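Local atomic coordinates of lectin 2 (Agrocybe aegerita, PDB entry 4TQM), a protein that is a fungal lectin that binds carbohydrates, probably recognising N-acetylglucosamine-containing glycans through pockets on its beta-propeller scaffold. Residues A[304-309]-A[325-330]. The protein carries 1 engineered substitution. Sequence-based numbering, arbitrary orientation.
With NAG (2-acetamido-2-deoxy-beta-D-glucopyranose), chain G.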
loop_
_atom_site.group_PDB
_atom_site.type_symbol
_atom_site.label_atom_id
_atom_site.label_comp_id
_atom_site.label_asym_id
_atom_site.label_seq_id
_atom_site.Cartn_x
_atom_site.Cartn_y
_atom_site.Cartn_z
ATOM N N ALA A 304 21.041 -11.555 -2.021
ATOM C CA ALA A 304 21.564 -12.319 -0.892
ATOM C C ALA A 304 20.683 -12.235 0.353
ATOM O O ALA A 304 20.946 -12.908 1.351
ATOM C CB ALA A 304 22.982 -11.871 -0.565
ATOM N N GLY A 305 19.643 -11.410 0.293
ATOM C CA GLY A 305 18.745 -11.253 1.419
ATOM C C GLY A 305 18.289 -9.824 1.634
ATOM O O GLY A 305 18.166 -9.045 0.689
ATOM N N VAL A 306 18.047 -9.482 2.896
ATOM C CA VAL A 306 17.504 -8.187 3.269
ATOM C C VAL A 306 18.594 -7.173 3.596
ATOM O O VAL A 306 19.423 -7.390 4.505
ATOM C CB VAL A 306 16.550 -8.313 4.469
ATOM C CG1 VAL A 306 15.872 -6.981 4.752
ATOM C CG2 VAL A 306 15.515 -9.392 4.202
ATOM N N TYR A 307 18.565 -6.077 2.837
ATOM C CA TYR A 307 19.452 -4.930 3.003
ATOM C C TYR A 307 18.666 -3.755 3.566
ATOM O O TYR A 307 17.504 -3.546 3.212
ATOM C CB TYR A 307 20.041 -4.502 1.658
ATOM C CG TYR A 307 21.003 -5.483 1.036
ATOM C CD1 TYR A 307 22.377 -5.303 1.142
ATOM C CD2 TYR A 307 20.539 -6.582 0.326
ATOM C CE1 TYR A 307 23.260 -6.198 0.568
ATOM C CE2 TYR A 307 21.412 -7.481 -0.251
ATOM C CZ TYR A 307 22.769 -7.287 -0.126
ATOM O OH TYR A 307 23.637 -8.184 -0.702
ATOM N N VAL A 308 19.308 -2.974 4.424
ATOM C CA VAL A 308 18.644 -1.843 5.052
ATOM C C VAL A 308 19.534 -0.603 5.069
ATOM O O VAL A 308 20.729 -0.690 5.351
ATOM C CB VAL A 308 18.215 -2.189 6.494
ATOM C CG1 VAL A 308 17.918 -0.936 7.284
ATOM C CG2 VAL A 308 17.009 -3.125 6.481
ATOM N N ALA A 309 18.946 0.545 4.744
ATOM C CA ALA A 309 19.600 1.824 4.970
ATOM C C ALA A 309 18.787 2.639 5.976
ATOM O O ALA A 309 17.621 2.974 5.725
ATOM C CB ALA A 309 19.768 2.583 3.660
ATOM N N LYS A 325 20.150 -12.822 6.061
ATOM C CA LYS A 325 20.434 -13.777 4.992
ATOM C C LYS A 325 19.225 -14.654 4.676
ATOM O O LYS A 325 19.301 -15.885 4.724
ATOM C CB LYS A 325 21.663 -14.627 5.321
ATOM C CG LYS A 325 22.966 -13.840 5.277
ATOM C CD LYS A 325 24.175 -14.733 5.490
ATOM C CE LYS A 325 25.468 -13.936 5.365
ATOM N NZ LYS A 325 26.677 -14.791 5.518
ATOM N N ASP A 326 18.113 -14.001 4.352
ATOM C CA ASP A 326 16.886 -14.689 3.973
ATOM C C ASP A 326 15.942 -13.716 3.269
ATOM O O ASP A 326 16.222 -12.517 3.198
ATOM C CB ASP A 326 16.210 -15.306 5.198
ATOM C CG ASP A 326 15.413 -16.550 4.859
ATOM O OD1 ASP A 326 14.948 -16.666 3.706
ATOM O OD2 ASP A 326 15.252 -17.414 5.745
ATOM N N PHE A 327 14.837 -14.245 2.744
ATOM C CA PHE A 327 13.833 -13.465 2.017
ATOM C C PHE A 327 14.367 -12.852 0.720
ATOM O O PHE A 327 13.754 -11.942 0.159
ATOM C CB PHE A 327 13.212 -12.374 2.904
ATOM C CG PHE A 327 12.539 -12.902 4.141
ATOM C CD1 PHE A 327 11.314 -13.545 4.061
ATOM C CD2 PHE A 327 13.123 -12.740 5.387
ATOM C CE1 PHE A 327 10.690 -14.025 5.196
ATOM C CE2 PHE A 327 12.503 -13.218 6.528
ATOM C CZ PHE A 327 11.285 -13.862 6.431
ATOM N N GLY A 328 15.505 -13.355 0.247
ATOM C CA GLY A 328 16.088 -12.879 -0.994
ATOM C C GLY A 328 15.938 -13.896 -2.110
ATOM O O GLY A 328 15.354 -14.965 -1.913
ATOM N N VAL A 329 16.457 -13.557 -3.285
ATOM C CA VAL A 329 16.440 -14.461 -4.430
ATOM C C VAL A 329 17.206 -15.737 -4.093
ATOM O O VAL A 329 16.802 -16.842 -4.468
ATOM C CB VAL A 329 17.082 -13.799 -5.673
ATOM C CG1 VAL A 329 17.201 -14.794 -6.819
ATOM C CG2 VAL A 329 16.283 -12.580 -6.103
ATOM N N GLN A 330 18.303 -15.567 -3.363
ATOM C CA GLN A 330 19.206 -16.660 -3.027
ATOM C C GLN A 330 18.529 -17.703 -2.137
ATOM O O GLN A 330 19.000 -18.838 -2.030
ATOM C CB GLN A 330 20.451 -16.097 -2.339
ATOM C CG GLN A 330 21.621 -17.058 -2.219
ATOM C CD GLN A 330 22.882 -16.362 -1.739
ATOM O OE1 GLN A 330 23.719 -15.952 -2.541
ATOM N NE2 GLN A 330 23.019 -16.221 -0.427
HETATM C C1 NAG G . 12.607 -21.818 1.651
HETATM C C2 NAG G . 12.251 -20.373 1.978
HETATM C C3 NAG G . 13.371 -19.741 2.794
HETATM C C4 NAG G . 13.658 -20.602 4.020
HETATM C C5 NAG G . 13.861 -22.065 3.636
HETATM C C6 NAG G . 14.012 -22.938 4.879
HETATM C C7 NAG G . 10.723 -19.425 0.373
HETATM C C8 NAG G . 10.527 -18.756 -0.956
HETATM N N2 NAG G . 11.979 -19.629 0.764
HETATM O O3 NAG G . 12.999 -18.445 3.205
HETATM O O4 NAG G . 14.818 -20.128 4.667
HETATM O O5 NAG G . 12.782 -22.539 2.853
HETATM O O6 NAG G . 12.893 -22.774 5.723
HETATM O O7 NAG G . 9.753 -19.766 1.051
#
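Gly305 and Gly328 face each other at the point where the turn before strand 306-309 meets the loop that follows strand 321-324, their CA atoms 3.9 Å apart. The two backbones pass this closely with no side chain between them, and Gly305 adopts phi 141° and psi -149°, a region of backbone space used almost solely by glycine. The carbonyl of Asp326 also turns to this strand end, Asp326 O lying 3.3 Å from Gly305 CA and 3.4 Å from Val306 CG2. With CG1 of Val306 anti to the backbone N (chi1 -174°), it is the CG2 branch that reaches Phe327, 4.0 Å from its CB; the valine and phenylalanine run alongside one another in the same direction. At the outer end the amide of Gln330 passes close to Ala304, with NE2 4.2 Å from Ala304 CA.

No direct hydrogen bond joins the two segments; Gln331 bridges them instead, its NE2 bonded to Ala304 O and its OE1 to Gly328 N. Val306 and Phe327 both also touch Phe301 of strand 297-301 and Ile353 of the next sheet. Asp326, in the same loop, turns its side chain to the sugar. Its carboxylate grips N-acetylglucosamine with both oxygens, OD1 taking the bond from O3 at 2.7 Å and OD2 that from O4 at 3.0 Å. Phe327 N donates to OD1 on its anti side, 2.6 Å away, which helps fix the rotation of the carboxylate. Trp333 NE1, Gln331 O and Glu358 N complete the polar grip on the ligand. A close glycine-glycine backbone contact next to an aspartate that reads two neighbouring hydroxyls is thus part of a sugar-binding site between consecutive four-stranded blades of a beta-propeller lectin.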